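Local atomic coordinates of cyclodipeptide synthase, BtCDPS (Bacillus thermoamylovorans, PDB entry 6ZTU), a protein that probably joins two aminoacyl groups, which enzymes of its family normally take from aminoacyl-tRNAs, into a cyclic dipeptide by an aminoacyltransferase activity. Residues G32-N37 / V174-A179; V61-D66 / K88-H93. All blocks are in the same frame, centred on the assembly; numbering follows the deposited sequence.

Contact 1. Residues G32-N37 / V174-A179; sequences GISPFN and VKYVLA. With 0RE ((2S)-hexane-1,2-diol), chain B.
The phenol ring of Y176 points its hydroxyl end at the P35 ring, which approaches it obliquely, and the aromatic ring of F113 packs edge-to-face against it. The touching is done by Y176 OH, 3.2 Å from P35 CD and 3.7 Å from P35 CG, while the aromatic carbon CZ stands 4.2 Å from that same P35 CD. A little further along the loop, one face of the F36 ring receives P35 CB, 3.8 Å above its plane and toward the rim. Proline thus serves as a rigid apolar wedge: its CD and CG border the tyrosine and its CB the phenylalanine.

Y176 reaches the loop because its ring carbon CG lies anti to the backbone N (chi1 177°), sending the long side chain away from helix 167-191 and head-on toward P35. The length of the phenol, ending in OH, lets it span the 11.1 Å between the alpha carbons of P35 and Y176. The loop is held independently: R154 bonds to the carbonyl of P35, and E89 accepts the N-H of F36.

The hexanediol lies beside this bridge. Its tail atom C07 is 3.5 Å from Y176 OH, and its C08 is 3.6 Å from I33 O. G32, lacking a side chain, lets the diol come near its backbone, with diol C03 4.0 Å from G32 CA. E180, further along the helix, hydrogen-bonds the diol. G32 and I33, at the end of strand 28-32, thus help line a pocket at that edge of the sheet, as in Rossmann-like folds of the HUP clan, with Y176 and E180 of helix 167-191 on its other side.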
loop_
_atom_site.group_PDB
_atom_site.type_symbol
_atom_site.label_atom_id
_atom_site.label_comp_id
_atom_site.label_asym_id
_atom_site.label_seq_id
_atom_site.Cartn_x
_atom_site.Cartn_y
_atom_site.Cartn_z
ATOM N N GLY A 32 -0.029 4.838 -1.648
ATOM C CA GLY A 32 -0.714 3.859 -0.822
ATOM C C GLY A 32 -1.311 4.500 0.415
ATOM O O GLY A 32 -0.585 5.106 1.206
ATOM N N ILE A 33 -2.630 4.404 0.583
ATOM C CA ILE A 33 -3.336 5.008 1.711
ATOM C C ILE A 33 -3.798 3.870 2.607
ATOM O O ILE A 33 -4.645 3.063 2.209
ATOM C CB ILE A 33 -4.524 5.866 1.259
ATOM C CG1 ILE A 33 -4.110 6.855 0.165
ATOM C CG2 ILE A 33 -5.153 6.578 2.460
ATOM C CD1 ILE A 33 -2.964 7.770 0.550
ATOM N N SER A 34 -3.237 3.796 3.797
ATOM C CA SER A 34 -3.465 2.671 4.696
ATOM C C SER A 34 -4.712 2.919 5.539
ATOM O O SER A 34 -4.870 4.015 6.082
ATOM C CB SER A 34 -2.245 2.462 5.599
ATOM O OG SER A 34 -2.278 1.181 6.188
ATOM N N PRO A 35 -5.611 1.940 5.666
ATOM C CA PRO A 35 -6.830 2.149 6.453
ATOM C C PRO A 35 -6.581 2.035 7.951
ATOM O O PRO A 35 -5.724 1.279 8.409
ATOM C CB PRO A 35 -7.752 1.024 5.964
ATOM C CG PRO A 35 -6.803 -0.089 5.632
ATOM C CD PRO A 35 -5.586 0.609 5.037
ATOM N N PHE A 36 -7.369 2.802 8.713
ATOM C CA PHE A 36 -7.312 2.793 10.179
ATOM C C PHE A 36 -5.925 3.189 10.672
ATOM O O PHE A 36 -5.378 2.613 11.616
ATOM C CB PHE A 36 -7.745 1.436 10.733
ATOM C CG PHE A 36 -8.926 0.865 10.015
ATOM C CD1 PHE A 36 -10.122 1.563 9.977
ATOM C CD2 PHE A 36 -8.839 -0.342 9.345
ATOM C CE1 PHE A 36 -11.214 1.056 9.302
ATOM C CE2 PHE A 36 -9.937 -0.858 8.669
ATOM C CZ PHE A 36 -11.121 -0.152 8.647
ATOM N N ASN A 37 -5.359 4.194 10.017
ATOM C CA ASN A 37 -4.030 4.702 10.317
ATOM C C ASN A 37 -4.148 6.212 10.441
ATOM O O ASN A 37 -4.477 6.886 9.462
ATOM C CB ASN A 37 -3.037 4.302 9.216
ATOM C CG ASN A 37 -1.623 4.765 9.502
ATOM O OD1 ASN A 37 -1.407 5.806 10.113
ATOM N ND2 ASN A 37 -0.650 3.987 9.056
ATOM N N VAL A 174 -3.478 -11.861 7.353
ATOM C CA VAL A 174 -2.539 -11.961 6.233
ATOM C C VAL A 174 -3.285 -12.010 4.902
ATOM O O VAL A 174 -2.685 -11.768 3.844
ATOM C CB VAL A 174 -1.582 -13.161 6.416
ATOM C CG1 VAL A 174 -2.225 -14.459 5.958
ATOM C CG2 VAL A 174 -0.246 -12.922 5.675
ATOM N N LYS A 175 -4.592 -12.287 4.916
ATOM C CA LYS A 175 -5.358 -12.186 3.680
ATOM C C LYS A 175 -5.307 -10.771 3.119
ATOM O O LYS A 175 -5.311 -10.586 1.892
ATOM C CB LYS A 175 -6.799 -12.640 3.924
ATOM C CG LYS A 175 -6.888 -14.138 4.164
ATOM C CD LYS A 175 -8.260 -14.554 4.651
ATOM C CE LYS A 175 -8.257 -16.027 5.016
ATOM N NZ LYS A 175 -7.679 -16.829 3.900
ATOM N N TYR A 176 -5.267 -9.768 3.998
ATOM C CA TYR A 176 -5.064 -8.385 3.582
ATOM C C TYR A 176 -3.707 -8.207 2.908
ATOM O O TYR A 176 -3.597 -7.595 1.835
ATOM C CB TYR A 176 -5.188 -7.477 4.808
ATOM C CG TYR A 176 -4.929 -6.014 4.552
ATOM C CD1 TYR A 176 -5.954 -5.159 4.180
ATOM C CD2 TYR A 176 -3.662 -5.481 4.711
ATOM C CE1 TYR A 176 -5.716 -3.822 3.937
ATOM C CE2 TYR A 176 -3.420 -4.153 4.474
ATOM C CZ TYR A 176 -4.451 -3.327 4.089
ATOM O OH TYR A 176 -4.207 -1.997 3.863
ATOM N N VAL A 177 -2.656 -8.709 3.552
ATOM C CA VAL A 177 -1.297 -8.601 3.016
ATOM C C VAL A 177 -1.223 -9.220 1.627
ATOM O O VAL A 177 -0.686 -8.624 0.680
ATOM C CB VAL A 177 -0.303 -9.275 3.979
ATOM C CG1 VAL A 177 1.095 -9.341 3.360
ATOM C CG2 VAL A 177 -0.246 -8.522 5.294
ATOM N N LEU A 178 -1.751 -10.439 1.484
ATOM C CA LEU A 178 -1.626 -11.129 0.207
ATOM C C LEU A 178 -2.398 -10.405 -0.889
ATOM O O LEU A 178 -1.947 -10.374 -2.040
ATOM C CB LEU A 178 -2.095 -12.580 0.339
ATOM C CG LEU A 178 -1.334 -13.397 1.396
ATOM C CD1 LEU A 178 -1.857 -14.833 1.484
ATOM C CD2 LEU A 178 0.174 -13.393 1.144
ATOM N N ALA A 179 -3.549 -9.803 -0.552
ATOM C CA ALA A 179 -4.346 -9.090 -1.544
ATOM C C ALA A 179 -3.701 -7.779 -1.990
ATOM O O ALA A 179 -3.914 -7.357 -3.136
ATOM C CB ALA A 179 -5.748 -8.806 -0.987
HETATM O O01 0RE B . 0.389 -1.115 2.870
HETATM C C02 0RE B . 0.471 0.274 2.915
HETATM C C03 0RE B . 0.361 0.814 1.492
HETATM O O04 0RE B . 1.596 0.678 0.842
HETATM C C05 0RE B . -0.724 0.035 0.758
HETATM C C06 0RE B . -2.066 0.220 1.464
HETATM C C07 0RE B . -3.089 -0.687 0.791
HETATM C C08 0RE B . -4.089 0.226 0.103
#

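Contact 2. Residues V61-D66 / K88-H93; sequences VLLAGD and KEIRRH. With 0RE ((2S)-hexane-1,2-diol), chain B.
CG of L63 (chi1 -51°) and CG1 of I90 (chi1 -58°) both lie anti to their carbonyl carbons, and these torsions bring the two residues together. The two side chains run alongside each other, pointing opposite ways. L63 sends CD1 to I90 CG2 at 4.0 Å, and its other methyl, CD2, rests 3.7 Å from H93 CB, so the forked leucine packs against I90 and H93, three residues apart on the same side of the helix. The longer arm of I90 ends at A64, where CD1 lies 4.1 Å from the small CB; alanine lets the isoleucine settle close to the backbone, 3.5 Å separating I90 CD1 from A64 O.

Polar groups at this apolar seam are joined by water. One molecule accepts the N-H of A64 at 3.0 Å from its N and bonds H93 ND1 at 2.8 Å, in the plane of the imidazole, linking strand end to helix with a ring able to use its edge nitrogen. One face of that ring has E89 O near its rim, and its CD2 lies over the guanidinium of R92. R92 in turn pairs with E89 one turn back: NH2 reaches E89 OE1 at 3.2 Å, within the guanidinium plane but from above the carboxylate plane. R92 also binds F40 O, which links this helix to the neighbouring loop.

The hexanediol tail approaches the same strand end, with C08 3.4 Å from L63 C. Strand 58-63 runs between parallel strands 28-32 and 110-112; helix 79-103 packs on the side of L63, while L62 turns to F183 of helix 167-191.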
loop_
_atom_site.group_PDB
_atom_site.type_symbol
_atom_site.label_atom_id
_atom_site.label_comp_id
_atom_site.label_asym_id
_atom_site.label_seq_id
_atom_site.Cartn_x
_atom_site.Cartn_y
_atom_site.Cartn_z
ATOM N N VAL A 61 -4.063 6.873 -6.782
ATOM C CA VAL A 61 -4.222 6.618 -5.350
ATOM C C VAL A 61 -4.757 5.201 -5.169
ATOM O O VAL A 61 -5.752 4.822 -5.799
ATOM C CB VAL A 61 -5.172 7.653 -4.714
ATOM C CG1 VAL A 61 -5.518 7.285 -3.281
ATOM C CG2 VAL A 61 -4.554 9.039 -4.781
ATOM N N LEU A 62 -4.110 4.421 -4.297
ATOM C CA LEU A 62 -4.548 3.065 -3.974
ATOM C C LEU A 62 -5.122 3.038 -2.563
ATOM O O LEU A 62 -4.424 3.382 -1.602
ATOM C CB LEU A 62 -3.387 2.072 -4.067
ATOM C CG LEU A 62 -3.785 0.603 -3.860
ATOM C CD1 LEU A 62 -4.622 0.074 -5.045
ATOM C CD2 LEU A 62 -2.531 -0.252 -3.633
ATOM N N LEU A 63 -6.370 2.598 -2.444
ATOM C CA LEU A 63 -7.065 2.431 -1.174
ATOM C C LEU A 63 -7.251 0.952 -0.868
ATOM O O LEU A 63 -7.132 0.090 -1.737
ATOM C CB LEU A 63 -8.435 3.115 -1.215
ATOM C CG LEU A 63 -8.469 4.564 -1.683
ATOM C CD1 LEU A 63 -9.907 5.094 -1.598
ATOM C CD2 LEU A 63 -7.529 5.419 -0.855
ATOM N N ALA A 64 -7.595 0.661 0.386
ATOM C CA ALA A 64 -7.761 -0.727 0.798
ATOM C C ALA A 64 -9.030 -1.338 0.216
ATOM O O ALA A 64 -10.075 -0.683 0.129
ATOM C CB ALA A 64 -7.792 -0.824 2.324
ATOM N N GLY A 65 -8.926 -2.607 -0.168
ATOM C CA GLY A 65 -10.037 -3.384 -0.673
ATOM C C GLY A 65 -10.742 -4.150 0.433
ATOM O O GLY A 65 -10.610 -3.839 1.618
ATOM N N ASP A 66 -11.475 -5.195 0.021
ATOM C CA ASP A 66 -12.413 -5.879 0.915
ATOM C C ASP A 66 -11.723 -6.430 2.151
ATOM O O ASP A 66 -12.301 -6.435 3.245
ATOM C CB ASP A 66 -13.107 -7.021 0.178
ATOM C CG ASP A 66 -13.835 -6.560 -1.067
ATOM O OD1 ASP A 66 -14.278 -5.396 -1.102
ATOM O OD2 ASP A 66 -13.977 -7.376 -1.998
ATOM N N LYS A 88 -16.955 3.183 5.646
ATOM C CA LYS A 88 -16.823 4.568 6.082
ATOM C C LYS A 88 -15.399 5.084 5.909
ATOM O O LYS A 88 -15.193 6.236 5.507
ATOM C CB LYS A 88 -17.257 4.683 7.540
ATOM C CG LYS A 88 -17.162 6.077 8.104
ATOM C CD LYS A 88 -16.601 6.044 9.513
ATOM C CE LYS A 88 -17.312 7.041 10.403
ATOM N NZ LYS A 88 -16.476 7.440 11.569
ATOM N N GLU A 89 -14.405 4.256 6.235
ATOM C CA GLU A 89 -13.012 4.674 6.095
ATOM C C GLU A 89 -12.644 4.889 4.630
ATOM O O GLU A 89 -12.015 5.895 4.281
ATOM C CB GLU A 89 -12.100 3.629 6.748
ATOM C CG GLU A 89 -10.610 3.905 6.643
ATOM C CD GLU A 89 -10.120 4.886 7.683
ATOM O OE1 GLU A 89 -10.961 5.588 8.286
ATOM O OE2 GLU A 89 -8.887 4.956 7.895
ATOM N N ILE A 90 -13.041 3.966 3.755
ATOM C CA ILE A 90 -12.721 4.096 2.335
ATOM C C ILE A 90 -13.406 5.319 1.729
ATOM O O ILE A 90 -12.826 6.021 0.891
ATOM C CB ILE A 90 -13.095 2.799 1.591
ATOM C CG1 ILE A 90 -12.358 1.594 2.191
ATOM C CG2 ILE A 90 -12.797 2.911 0.106
ATOM C CD1 ILE A 90 -10.889 1.834 2.480
ATOM N N ARG A 91 -14.644 5.603 2.140
ATOM C CA ARG A 91 -15.317 6.790 1.622
ATOM C C ARG A 91 -14.609 8.062 2.074
ATOM O O ARG A 91 -14.498 9.023 1.303
ATOM C CB ARG A 91 -16.782 6.797 2.059
ATOM C CG ARG A 91 -17.623 5.723 1.391
ATOM C CD ARG A 91 -19.082 5.819 1.822
ATOM N NE ARG A 91 -19.702 7.041 1.319
ATOM C CZ ARG A 91 -20.239 7.162 0.108
ATOM N NH1 ARG A 91 -20.232 6.132 -0.731
ATOM N NH2 ARG A 91 -20.782 8.315 -0.266
ATOM N N ARG A 92 -14.095 8.076 3.308
ATOM C CA ARG A 92 -13.317 9.222 3.774
ATOM C C ARG A 92 -12.052 9.399 2.937
ATOM O O ARG A 92 -11.739 10.507 2.486
ATOM C CB ARG A 92 -12.967 9.057 5.257
ATOM C CG ARG A 92 -12.262 10.264 5.864
ATOM C CD ARG A 92 -11.947 10.083 7.355
ATOM N NE ARG A 92 -11.022 8.979 7.612
ATOM C CZ ARG A 92 -9.692 9.092 7.671
ATOM N NH1 ARG A 92 -9.097 10.271 7.498
ATOM N NH2 ARG A 92 -8.945 8.017 7.907
ATOM N N HIS A 93 -11.311 8.312 2.717
ATOM C CA HIS A 93 -10.095 8.404 1.915
ATOM C C HIS A 93 -10.404 8.872 0.498
ATOM O O HIS A 93 -9.673 9.697 -0.067
ATOM C CB HIS A 93 -9.385 7.049 1.878
ATOM C CG HIS A 93 -8.684 6.694 3.153
ATOM N ND1 HIS A 93 -8.239 5.416 3.425
ATOM C CD2 HIS A 93 -8.363 7.442 4.236
ATOM C CE1 HIS A 93 -7.668 5.397 4.618
ATOM N NE2 HIS A 93 -7.733 6.612 5.132
HETATM O O01 0RE B . 0.389 -1.115 2.870
HETATM C C02 0RE B . 0.471 0.274 2.915
HETATM C C03 0RE B . 0.361 0.814 1.492
HETATM O O04 0RE B . 1.596 0.678 0.842
HETATM C C05 0RE B . -0.724 0.035 0.758
HETATM C C06 0RE B . -2.066 0.220 1.464
HETATM C C07 0RE B . -3.089 -0.687 0.791
HETATM C C08 0RE B . -4.089 0.226 0.103
HETATM O O HOH W 1 -7.478 2.902 2.348
#

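In the fold
From the N terminus, strand 28-32 runs into the loop 32-37, which contact 1 joins to helix 167-191 much later in the chain, closing a long, largely helical loop. Nested inside it, contact 2 closes a short one, from the end of strand 58-63 through helix 68-74 to helix 79-103, part of the beta-alpha-beta crossover leading to parallel strand 110-112. The two also touch directly: I33 N lies 3.0 Å from L62 O in a probable hydrogen bond between neighbouring strand ends, and I33 CG2 packs on H93. Together they tie two adjacent strand ends to helices 79-103 and 167-191 around the hexanediol.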